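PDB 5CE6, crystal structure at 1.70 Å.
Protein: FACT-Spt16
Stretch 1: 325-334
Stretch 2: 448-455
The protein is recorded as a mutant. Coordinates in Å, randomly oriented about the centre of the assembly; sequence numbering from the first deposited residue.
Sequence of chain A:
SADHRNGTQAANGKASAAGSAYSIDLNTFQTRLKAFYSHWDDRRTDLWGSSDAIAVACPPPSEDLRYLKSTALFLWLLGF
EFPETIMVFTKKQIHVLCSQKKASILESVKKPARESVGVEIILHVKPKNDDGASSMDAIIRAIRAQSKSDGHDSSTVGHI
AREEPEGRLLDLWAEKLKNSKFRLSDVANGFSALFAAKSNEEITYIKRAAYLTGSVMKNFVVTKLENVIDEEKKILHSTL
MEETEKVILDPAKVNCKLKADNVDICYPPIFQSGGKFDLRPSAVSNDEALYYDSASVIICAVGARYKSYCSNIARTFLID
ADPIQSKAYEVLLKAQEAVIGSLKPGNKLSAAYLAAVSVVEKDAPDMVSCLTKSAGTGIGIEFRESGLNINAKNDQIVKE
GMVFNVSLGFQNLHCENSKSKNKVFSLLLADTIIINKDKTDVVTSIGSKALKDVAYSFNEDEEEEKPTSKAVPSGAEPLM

Stretch 1 325-334: QSKAYEVLLK
Stretch 2, residues 448-455: SKALKDVA

Stretch 1 is helical throughout, from Gln325 to Lys334, with phi near -60° and psi near -45°. Regular i to i+4 bonds hold it, such as Leu333 N to Tyr329 O at 2.9 Å. Stretch 2 starts extended at Ser448 (-51/130), bends at Lys449 (-91/-1), extends again at Ala450 (-58/149) and then coils into a weakly bonded helix at about 451-454. The two stretches run in opposite senses: Glu330 CA lies 6.4 Å from Leu451 CA, and Leu333 CA lies 7.4 Å from Lys449 CA. Together they bury 346 Å².

Ser326 (chi1 m) makes the first contact. Its CB sits 4.0 Å from Leu451 CD2, while its OG is bonded elsewhere in the structure. Lys327 points away, and Ala328 is out of reach.

Tyr329 is the anchor. Its CB points toward stretch 2, with chi1 t and chi2 -93°. The hydroxyl donates a hydrogen bond to Lys449 O, with Tyr329 OH to Lys449 O at 2.6 Å, so the polar end of a buried ring is satisfied by a backbone carbonyl. The ring edge faces the backbone: Tyr329 CE1 lies 3.9 Å from Leu451 N. Two apolar contacts add to it: Tyr329 CD1 to Leu451 CD1 is 3.9 Å, and Tyr329 CZ to Val454 CG2 is 3.6 Å. Leu451 is t, p; Val454 is m.

Glu330 (m, t) lays its aliphatic part near Leu451: Glu330 CG lies 4.1 Å from Leu451 CD2. No salt bridge crosses here.

Leu333 (t, p) points toward the bend. Its CD1 is 3.7 Å from Lys449 CB, and its CD2 is 3.7 Å from Ala450 CA. The Lys449 side chain (m, t, m, t) starts toward the helix, but its end leads away.

Within stretch 2, Ser448 OG accepts from Ala450 N at 3.0 Å and donates to Asp453 OD2 at 2.7 Å, bracing the turn.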

ATOM      1  N   GLN A 325     -17.510  17.796  17.433  1.00 14.93           N
ATOM      2  CA  GLN A 325     -17.385  16.669  16.498  1.00 14.03           C
ATOM      3  C   GLN A 325     -17.802  17.110  15.096  1.00 13.80           C
ATOM      4  O   GLN A 325     -17.174  16.736  14.110  1.00 14.10           O
ATOM      5  CB  GLN A 325     -18.243  15.490  16.956  1.00 14.93           C
ATOM      6  CG  GLN A 325     -17.779  14.825  18.272  1.00 14.31           C
ATOM      7  CD  GLN A 325     -18.818  13.886  18.852  1.00 19.38           C
ATOM      8  OE1 GLN A 325     -20.021  14.078  18.659  1.00 19.60           O
ATOM      9  NE2 GLN A 325     -18.360  12.869  19.586  1.00 17.42           N
ATOM     10  N   SER A 326     -18.855  17.927  15.018  1.00 16.82           N
ATOM     11  CA  SER A 326     -19.375  18.381  13.740  1.00 14.48           C
ATOM     12  C   SER A 326     -18.389  19.318  13.066  1.00 16.71           C
ATOM     13  O   SER A 326     -18.084  19.162  11.880  1.00 18.35           O
ATOM     14  CB  SER A 326     -20.702  19.129  13.938  1.00 22.96           C
ATOM     15  OG  SER A 326     -21.696  18.271  14.461  1.00 30.02           O
ATOM     16  N   LYS A 327     -17.915  20.309  13.821  1.00 16.69           N
ATOM     17  CA  LYS A 327     -16.937  21.257  13.298  1.00 19.49           C
ATOM     18  C   LYS A 327     -15.668  20.537  12.854  1.00 18.89           C
ATOM     19  O   LYS A 327     -15.155  20.781  11.763  1.00 17.22           O
ATOM     20  CB  LYS A 327     -16.570  22.312  14.343  1.00 20.15           C
ATOM     21  CG  LYS A 327     -15.463  23.254  13.859  1.00 21.57           C
ATOM     22  CD  LYS A 327     -15.064  24.305  14.892  1.00 27.93           C
ATOM     23  CE  LYS A 327     -13.920  25.169  14.348  1.00 32.85           C
ATOM     24  NZ  LYS A 327     -13.417  26.192  15.309  1.00 39.12           N
ATOM     25  N   ALA A 328     -15.154  19.654  13.706  1.00 13.74           N
ATOM     26  CA  ALA A 328     -13.925  18.955  13.376  1.00 13.03           C
ATOM     27  C   ALA A 328     -14.082  18.170  12.080  1.00 13.22           C
ATOM     28  O   ALA A 328     -13.160  18.108  11.265  1.00 13.55           O
ATOM     29  CB  ALA A 328     -13.530  18.028  14.503  1.00 12.90           C
ATOM     30  N   TYR A 329     -15.243  17.555  11.887  1.00 12.23           N
ATOM     31  CA  TYR A 329     -15.440  16.790  10.673  1.00 11.67           C
ATOM     32  C   TYR A 329     -15.432  17.702   9.454  1.00 11.82           C
ATOM     33  O   TYR A 329     -14.809  17.377   8.446  1.00 12.57           O
ATOM     34  CB  TYR A 329     -16.713  15.929  10.704  1.00 11.74           C
ATOM     35  CG  TYR A 329     -16.867  15.163   9.415  1.00 12.30           C
ATOM     36  CD1 TYR A 329     -17.608  15.678   8.364  1.00 14.20           C
ATOM     37  CD2 TYR A 329     -16.221  13.943   9.229  1.00 10.64           C
ATOM     38  CE1 TYR A 329     -17.721  15.010   7.185  1.00 14.35           C
ATOM     39  CE2 TYR A 329     -16.321  13.272   8.033  1.00 10.84           C
ATOM     40  CZ  TYR A 329     -17.075  13.802   7.021  1.00 12.65           C
ATOM     41  OH  TYR A 329     -17.185  13.135   5.834  1.00 11.30           O
ATOM     42  N   GLU A 330     -16.118  18.840   9.548  1.00 12.57           N
ATOM     43  CA  GLU A 330     -16.155  19.789   8.442  1.00 12.90           C
ATOM     44  C   GLU A 330     -14.752  20.259   8.090  1.00 12.72           C
ATOM     45  O   GLU A 330     -14.395  20.340   6.899  1.00 12.55           O
ATOM     46  CB  GLU A 330     -17.051  20.981   8.788  1.00 16.31           C
ATOM     47  CG  GLU A 330     -18.509  20.602   8.941  1.00 19.85           C
ATOM     48  CD  GLU A 330     -19.410  21.808   9.081  1.00 28.31           C
ATOM     49  OE1 GLU A 330     -20.217  22.053   8.162  1.00 38.28           O
ATOM     50  OE2 GLU A 330     -19.312  22.509  10.108  1.00 28.91           O
ATOM     51  N   VAL A 331     -13.959  20.534   9.125  1.00 12.84           N
ATOM     52  CA  VAL A 331     -12.580  20.988   8.938  1.00 12.82           C
ATOM     53  C   VAL A 331     -11.711  19.888   8.322  1.00 13.34           C
ATOM     54  O   VAL A 331     -10.920  20.140   7.400  1.00 12.92           O
ATOM     55  CB  VAL A 331     -11.973  21.493  10.252  1.00 15.57           C
ATOM     56  CG1 VAL A 331     -10.511  21.874  10.062  1.00 18.29           C
ATOM     57  CG2 VAL A 331     -12.769  22.697  10.771  1.00 15.64           C
ATOM     58  N   LEU A 332     -11.870  18.664   8.818  1.00 12.79           N
ATOM     59  CA  LEU A 332     -11.127  17.529   8.262  1.00 10.66           C
ATOM     60  C   LEU A 332     -11.428  17.338   6.782  1.00 10.99           C
ATOM     61  O   LEU A 332     -10.520  17.100   5.988  1.00 13.39           O
ATOM     62  CB  LEU A 332     -11.439  16.240   9.027  1.00 10.26           C
ATOM     63  CG  LEU A 332     -10.646  15.037   8.494  1.00  9.57           C
ATOM     64  CD1 LEU A 332      -9.162  15.276   8.754  1.00 12.52           C
ATOM     65  CD2 LEU A 332     -11.106  13.755   9.184  1.00 12.41           C
ATOM     66  N   LEU A 333     -12.703  17.414   6.415  1.00 11.97           N
ATOM     67  CA  LEU A 333     -13.086  17.280   5.013  1.00 13.76           C
ATOM     68  C   LEU A 333     -12.437  18.353   4.132  1.00 12.88           C
ATOM     69  O   LEU A 333     -11.910  18.052   3.051  1.00 11.67           O
ATOM     70  CB  LEU A 333     -14.617  17.298   4.880  1.00 11.84           C
ATOM     71  CG  LEU A 333     -15.180  17.296   3.456  1.00 12.79           C
ATOM     72  CD1 LEU A 333     -14.682  16.092   2.664  1.00 12.86           C
ATOM     73  CD2 LEU A 333     -16.691  17.297   3.521  1.00 19.56           C
ATOM     74  N   LYS A 334     -12.462  19.597   4.593  1.00 15.11           N
ATOM     75  CA  LYS A 334     -11.889  20.708   3.833  1.00 14.11           C
ATOM     76  C   LYS A 334     -10.372  20.523   3.720  1.00 15.22           C
ATOM     77  O   LYS A 334      -9.774  20.797   2.675  1.00 13.13           O
ATOM     78  CB  LYS A 334     -12.250  22.034   4.514  1.00 13.02           C
ATOM     79  CG  LYS A 334     -11.789  23.287   3.800  1.00 18.05           C
ATOM     80  CD  LYS A 334     -12.310  24.515   4.555  1.00 20.95           C
ATOM     81  CE  LYS A 334     -11.776  25.813   3.978  1.00 31.49           C
ATOM     82  NZ  LYS A 334     -12.372  26.983   4.700  1.00 32.72           N
ATOM     83  N   SER A 448     -21.499  12.436  -1.667  1.00 26.43           N
ATOM     84  CA  SER A 448     -21.064  13.542  -0.820  1.00 26.53           C
ATOM     85  C   SER A 448     -20.485  13.116   0.524  1.00 26.40           C
ATOM     86  O   SER A 448     -21.081  12.321   1.251  1.00 31.31           O
ATOM     87  CB  SER A 448     -22.213  14.517  -0.591  1.00 32.19           C
ATOM     88  OG  SER A 448     -21.848  15.493   0.365  1.00 31.48           O
ATOM     89  N   LYS A 449     -19.306  13.651   0.829  1.00 28.99           N
ATOM     90  CA  LYS A 449     -18.655  13.429   2.112  1.00 29.21           C
ATOM     91  C   LYS A 449     -19.068  14.505   3.083  1.00 28.00           C
ATOM     92  O   LYS A 449     -18.617  14.506   4.230  1.00 20.49           O
ATOM     93  CB  LYS A 449     -17.134  13.478   1.953  1.00 22.53           C
ATOM     94  CG  LYS A 449     -16.537  12.260   1.313  1.00 15.32           C
ATOM     95  CD  LYS A 449     -15.020  12.378   1.219  1.00 15.27           C
ATOM     96  CE  LYS A 449     -14.556  13.271   0.082  1.00 15.96           C
ATOM     97  NZ  LYS A 449     -13.071  13.091  -0.094  1.00 12.29           N
ATOM     98  N   ALA A 450     -19.902  15.440   2.617  1.00 21.23           N
ATOM     99  CA  ALA A 450     -20.334  16.549   3.449  1.00 29.80           C
ATOM    100  C   ALA A 450     -21.005  15.998   4.683  1.00 19.53           C
ATOM    101  O   ALA A 450     -21.599  14.914   4.644  1.00 19.92           O
ATOM    102  CB  ALA A 450     -21.281  17.472   2.693  1.00 30.96           C
ATOM    103  N   LEU A 451     -20.869  16.746   5.771  1.00 23.64           N
ATOM    104  CA  LEU A 451     -21.435  16.401   7.065  1.00 25.54           C
ATOM    105  C   LEU A 451     -22.878  15.917   6.974  1.00 27.58           C
ATOM    106  O   LEU A 451     -23.228  14.887   7.552  1.00 23.60           O
ATOM    107  CB  LEU A 451     -21.362  17.617   7.987  1.00 28.57           C
ATOM    108  CG  LEU A 451     -21.881  17.427   9.406  1.00 33.46           C
ATOM    109  CD1 LEU A 451     -21.009  16.443  10.133  1.00 26.31           C
ATOM    110  CD2 LEU A 451     -21.914  18.760  10.137  1.00 35.49           C
ATOM    111  N   LYS A 452     -23.707  16.658   6.239  1.00 31.28           N
ATOM    112  CA  LYS A 452     -25.136  16.358   6.145  1.00 30.80           C
ATOM    113  C   LYS A 452     -25.406  14.949   5.618  1.00 28.36           C
ATOM    114  O   LYS A 452     -26.441  14.352   5.913  1.00 31.09           O
ATOM    115  CB  LYS A 452     -25.848  17.385   5.256  1.00 27.41           C
ATOM    116  CG  LYS A 452     -25.543  17.225   3.774  1.00 32.17           C
ATOM    117  CD  LYS A 452     -26.575  17.937   2.905  1.00 41.33           C
ATOM    118  CE  LYS A 452     -26.377  17.595   1.434  1.00 39.31           C
ATOM    119  NZ  LYS A 452     -24.981  17.865   0.981  1.00 38.50           N
ATOM    120  N   ASP A 453     -24.465  14.418   4.847  1.00 22.23           N
ATOM    121  CA  ASP A 453     -24.641  13.110   4.227  1.00 21.85           C
ATOM    122  C   ASP A 453     -24.010  11.944   5.002  1.00 23.54           C
ATOM    123  O   ASP A 453     -24.273  10.784   4.691  1.00 27.42           O
ATOM    124  CB  ASP A 453     -24.125  13.145   2.790  1.00 27.45           C
ATOM    125  CG  ASP A 453     -24.888  14.129   1.940  1.00 37.31           C
ATOM    126  OD1 ASP A 453     -26.086  13.881   1.709  1.00 36.12           O
ATOM    127  OD2 ASP A 453     -24.305  15.157   1.534  1.00 38.77           O
ATOM    128  N   VAL A 454     -23.184  12.253   6.001  1.00 18.53           N
ATOM    129  CA  VAL A 454     -22.585  11.208   6.842  1.00 16.49           C
ATOM    130  C   VAL A 454     -23.023  11.339   8.292  1.00 17.55           C
ATOM    131  O   VAL A 454     -22.566  10.585   9.161  1.00 18.97           O
ATOM    132  CB  VAL A 454     -21.041  11.186   6.771  1.00 17.09           C
ATOM    133  CG1 VAL A 454     -20.586  10.865   5.357  1.00 20.56           C
ATOM    134  CG2 VAL A 454     -20.466  12.516   7.224  1.00 18.54           C
ATOM    135  N   ALA A 455     -23.913  12.297   8.542  1.00 22.30           N
ATOM    136  CA  ALA A 455     -24.452  12.533   9.876  1.00 24.50           C
ATOM    137  C   ALA A 455     -25.860  11.973   9.988  1.00 30.66           C
ATOM    138  O   ALA A 455     -26.668  12.095   9.067  1.00 37.33           O
ATOM    139  CB  ALA A 455     -24.455  14.022  10.203  1.00 26.11           C
TER